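Side-chain contacts in outer membrane protein TP0453 (Treponema pallidum, PDB 3K8G), which associates with the outer membrane as a lipoprotein, alters membrane permeability at acidic pH and might be involved in ligand transport: residues S17-D20 with V21-Y24; C153-E156 with G157-Q160. All blocks are in the same frame, centred on the assembly; numbering follows the deposited sequence.

Overall arrangement
The two contacts illustrate how short-range bonds shape the chain where a loop enters a strand and just after a helix. Contact 1 spans the entry to strand 21-26, its centre about 7 Å from the centre of the chain, whereas contact 2 is a surface loop about 15 Å from it, between helix 147-153 and strand 162-166. That strand pairs with 21-26, and the two regions meet although their centres are about 19 Å apart. They touch through Y24: its OH lies 3.7 Å from E156 CB, and its CB 3.8 Å from C153 SG, packing contacts both. The surrounding fold is a U-shaped beta-half-barrel with a large hydrophobic cavity.

Contact 1 (S17-D20 with V21-Y24); sequences SGAD and VYLY
A19 and Y22 meet twice, once through a polar bond and once through a methyl group laid on a ring. The backbone N-H of A19 points at the phenol oxygen in a nearly straight hydrogen bond, N to Y22 OH 3.1 Å with an angle of 165°. That oxygen is also hydrogen-bonded to G16 O, so it links two points of the loop that enters the strand. G18 N is about as close to it, but its hydrogen is badly aimed and no bond results.

The apolar half is a CH-pi contact. A19 CB sits 3.3 Å above the ring plane of Y22, shifted toward the rim at the hydroxyl end, where Y22 CZ is 3.4 Å away. The line from this methyl to the ring centroid leans 26° from the ring normal, so the approach is over the face. The phenol reaches back along the loop because Y22 CG stands anti to its own carbonyl carbon and beside the backbone N (chi1 -76°).

The backbone supplies the remaining element. D20 and V21 both face F61 of strand 54-62, which makes a classic beta bulge; it puts D20 and V21 on one side, which is consistent with A19 and Y22, three apart, meeting on the other. D20 OD2 is hydrogen-bonded to A63 N beside the bulge. Beyond it, strand 21-26 runs between strands 54-62 and 162-166: V21 packs on L164 and I166, while Y22 touches A60, F149 of helix 147-153, and the loop residues P143 and L145.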
# COMPACT_ATOMS: atom_id res chain seq x y z
N SER A 17 3.65 -12.80 -2.80
CA SER A 17 3.65 -12.73 -4.26
C SER A 17 2.26 -12.72 -4.88
O SER A 17 1.34 -13.26 -4.32
CB SER A 17 4.34 -14.03 -4.79
OG SER A 17 5.70 -13.82 -4.67
N GLY A 18 2.19 -12.23 -6.11
CA GLY A 18 1.00 -12.32 -6.95
C GLY A 18 -0.03 -11.23 -6.70
O GLY A 18 -1.18 -11.38 -7.10
N ALA A 19 0.35 -10.14 -6.03
CA ALA A 19 -0.62 -9.11 -5.68
C ALA A 19 -0.94 -8.24 -6.95
O ALA A 19 -0.10 -8.09 -7.84
CB ALA A 19 -0.07 -8.20 -4.51
N ASP A 20 -2.10 -7.62 -6.98
CA ASP A 20 -2.41 -6.64 -8.03
C ASP A 20 -1.79 -5.27 -7.79
O ASP A 20 -1.51 -4.53 -8.76
CB ASP A 20 -3.91 -6.53 -8.12
CG ASP A 20 -4.53 -7.85 -8.49
OD1 ASP A 20 -4.55 -8.11 -9.69
OD2 ASP A 20 -4.92 -8.65 -7.61
N VAL A 21 -1.62 -4.89 -6.51
CA VAL A 21 -1.00 -3.59 -6.13
C VAL A 21 -0.05 -3.81 -4.96
O VAL A 21 -0.41 -4.53 -4.03
CB VAL A 21 -2.04 -2.52 -5.68
CG1 VAL A 21 -1.36 -1.19 -5.29
CG2 VAL A 21 -3.11 -2.28 -6.78
N TYR A 22 1.17 -3.25 -5.05
CA TYR A 22 2.08 -3.25 -3.91
C TYR A 22 2.19 -1.81 -3.46
O TYR A 22 2.18 -0.89 -4.30
CB TYR A 22 3.48 -3.80 -4.29
CG TYR A 22 3.44 -5.30 -4.41
CD1 TYR A 22 3.53 -6.12 -3.26
CD2 TYR A 22 3.27 -5.91 -5.66
CE1 TYR A 22 3.47 -7.54 -3.38
CE2 TYR A 22 3.18 -7.35 -5.78
CZ TYR A 22 3.29 -8.12 -4.65
OH TYR A 22 3.15 -9.47 -4.77
N LEU A 23 2.30 -1.61 -2.13
CA LEU A 23 2.32 -0.27 -1.55
C LEU A 23 3.41 -0.17 -0.50
O LEU A 23 3.71 -1.12 0.21
CB LEU A 23 0.97 0.06 -0.87
CG LEU A 23 -0.31 -0.15 -1.69
CD1 LEU A 23 -0.80 -1.63 -1.55
CD2 LEU A 23 -1.41 0.84 -1.20
N TYR A 24 4.04 1.00 -0.42
CA TYR A 24 4.94 1.25 0.67
C TYR A 24 4.71 2.69 1.18
O TYR A 24 4.76 3.64 0.39
CB TYR A 24 6.39 1.05 0.19
CG TYR A 24 7.39 1.59 1.17
CD1 TYR A 24 7.70 0.90 2.33
CD2 TYR A 24 8.02 2.81 0.93
CE1 TYR A 24 8.65 1.43 3.26
CE2 TYR A 24 8.96 3.36 1.85
CZ TYR A 24 9.27 2.66 2.98
OH TYR A 24 10.19 3.21 3.85

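Contact 2 (C153-E156 with G157-Q160); sequences CTSE and GTSQ
The peptide plane carrying the S155 carbonyl has donors from T158 and S159 on its two sides, all three hydrogen-bonded to S155 O. Both T158 donors lie on one side, the hydroxyl OG1 tilted 29° from the carbonyl plane and the backbone N by nearly as much; S159 N approaches from the opposite side. The hydroxyl, with T158 OG1 3.0 Å from S155 O, comes in strongly bent at the oxygen, where the C=O...OG1 angle is 119°. T158 places it there by setting OG1 between its backbone N and carbonyl carbon (chi1 64°), from where it donates to the same acceptor as its own amide. Three donors on one oxygen would be expected to polarise the carbonyl.

The bond from T158 N to S155 O, 2.9 Å long, closes a beta turn over S155-T158, a distorted turn nearest to type II with E156 and G157 at its centre. At 3.1 Å, the bond from S159 N to S155 O closes an overlapping alpha-turn. With phi positive at G157, the backbone takes a shape in which any side chain would run into E156 O, so the lack of one suits the turn.

Side chains also meet across the loop. S155 CB lies 3.7 Å from T158 OG1 and 4.0 Å from S159 CB. S155 OG turns back to K151 O near the end of helix 147-153, and S159 OG is hydrogen-bonded to T161 OG1 and E152 OE2. The E156 side chain packs on A56 and Y58 of strand 54-62, and its OE2 is hydrogen-bonded to T55 OG1.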
# COMPACT_ATOMS: atom_id res chain seq x y z
N CYS A 153 11.62 1.18 -0.37
CA CYS A 153 11.40 0.22 0.72
C CYS A 153 12.54 0.13 1.73
O CYS A 153 12.31 -0.27 2.87
CB CYS A 153 11.03 -1.19 0.20
SG CYS A 153 9.37 -1.27 -0.51
N THR A 154 13.77 0.46 1.33
CA THR A 154 14.83 0.45 2.34
C THR A 154 15.30 1.83 2.77
O THR A 154 16.35 1.96 3.37
CB THR A 154 16.01 -0.36 1.86
OG1 THR A 154 16.46 0.16 0.61
CG2 THR A 154 15.61 -1.83 1.71
N SER A 155 14.52 2.86 2.49
CA SER A 155 14.93 4.24 2.72
C SER A 155 14.34 4.89 3.98
O SER A 155 14.40 6.13 4.12
CB SER A 155 14.57 5.09 1.50
OG SER A 155 15.37 4.72 0.38
N GLU A 156 13.79 4.09 4.90
CA GLU A 156 13.09 4.70 6.04
C GLU A 156 14.04 5.54 6.88
O GLU A 156 15.07 5.05 7.34
CB GLU A 156 12.27 3.68 6.88
CG GLU A 156 13.07 2.52 7.51
CD GLU A 156 12.17 1.44 8.11
OE1 GLU A 156 12.04 0.36 7.50
OE2 GLU A 156 11.59 1.67 9.20
N GLY A 157 13.71 6.81 7.03
CA GLY A 157 14.56 7.75 7.73
C GLY A 157 15.08 8.79 6.77
O GLY A 157 15.16 9.97 7.12
N THR A 158 15.42 8.38 5.55
CA THR A 158 15.99 9.31 4.57
C THR A 158 14.94 9.84 3.59
O THR A 158 15.11 10.94 3.04
CB THR A 158 17.21 8.73 3.81
OG1 THR A 158 16.80 7.60 3.03
CG2 THR A 158 18.30 8.31 4.79
N SER A 159 13.86 9.08 3.37
CA SER A 159 12.81 9.51 2.44
C SER A 159 11.41 9.34 3.04
O SER A 159 11.17 8.42 3.86
CB SER A 159 12.95 8.77 1.11
OG SER A 159 11.96 9.17 0.16
N GLN A 160 10.49 10.21 2.63
CA GLN A 160 9.07 10.13 3.00
C GLN A 160 8.18 9.86 1.78
O GLN A 160 6.97 10.07 1.81
CB GLN A 160 8.65 11.40 3.72
CG GLN A 160 9.65 11.74 4.87
CD GLN A 160 9.13 12.77 5.83
OE1 GLN A 160 8.34 13.64 5.45
NE2 GLN A 160 9.57 12.69 7.09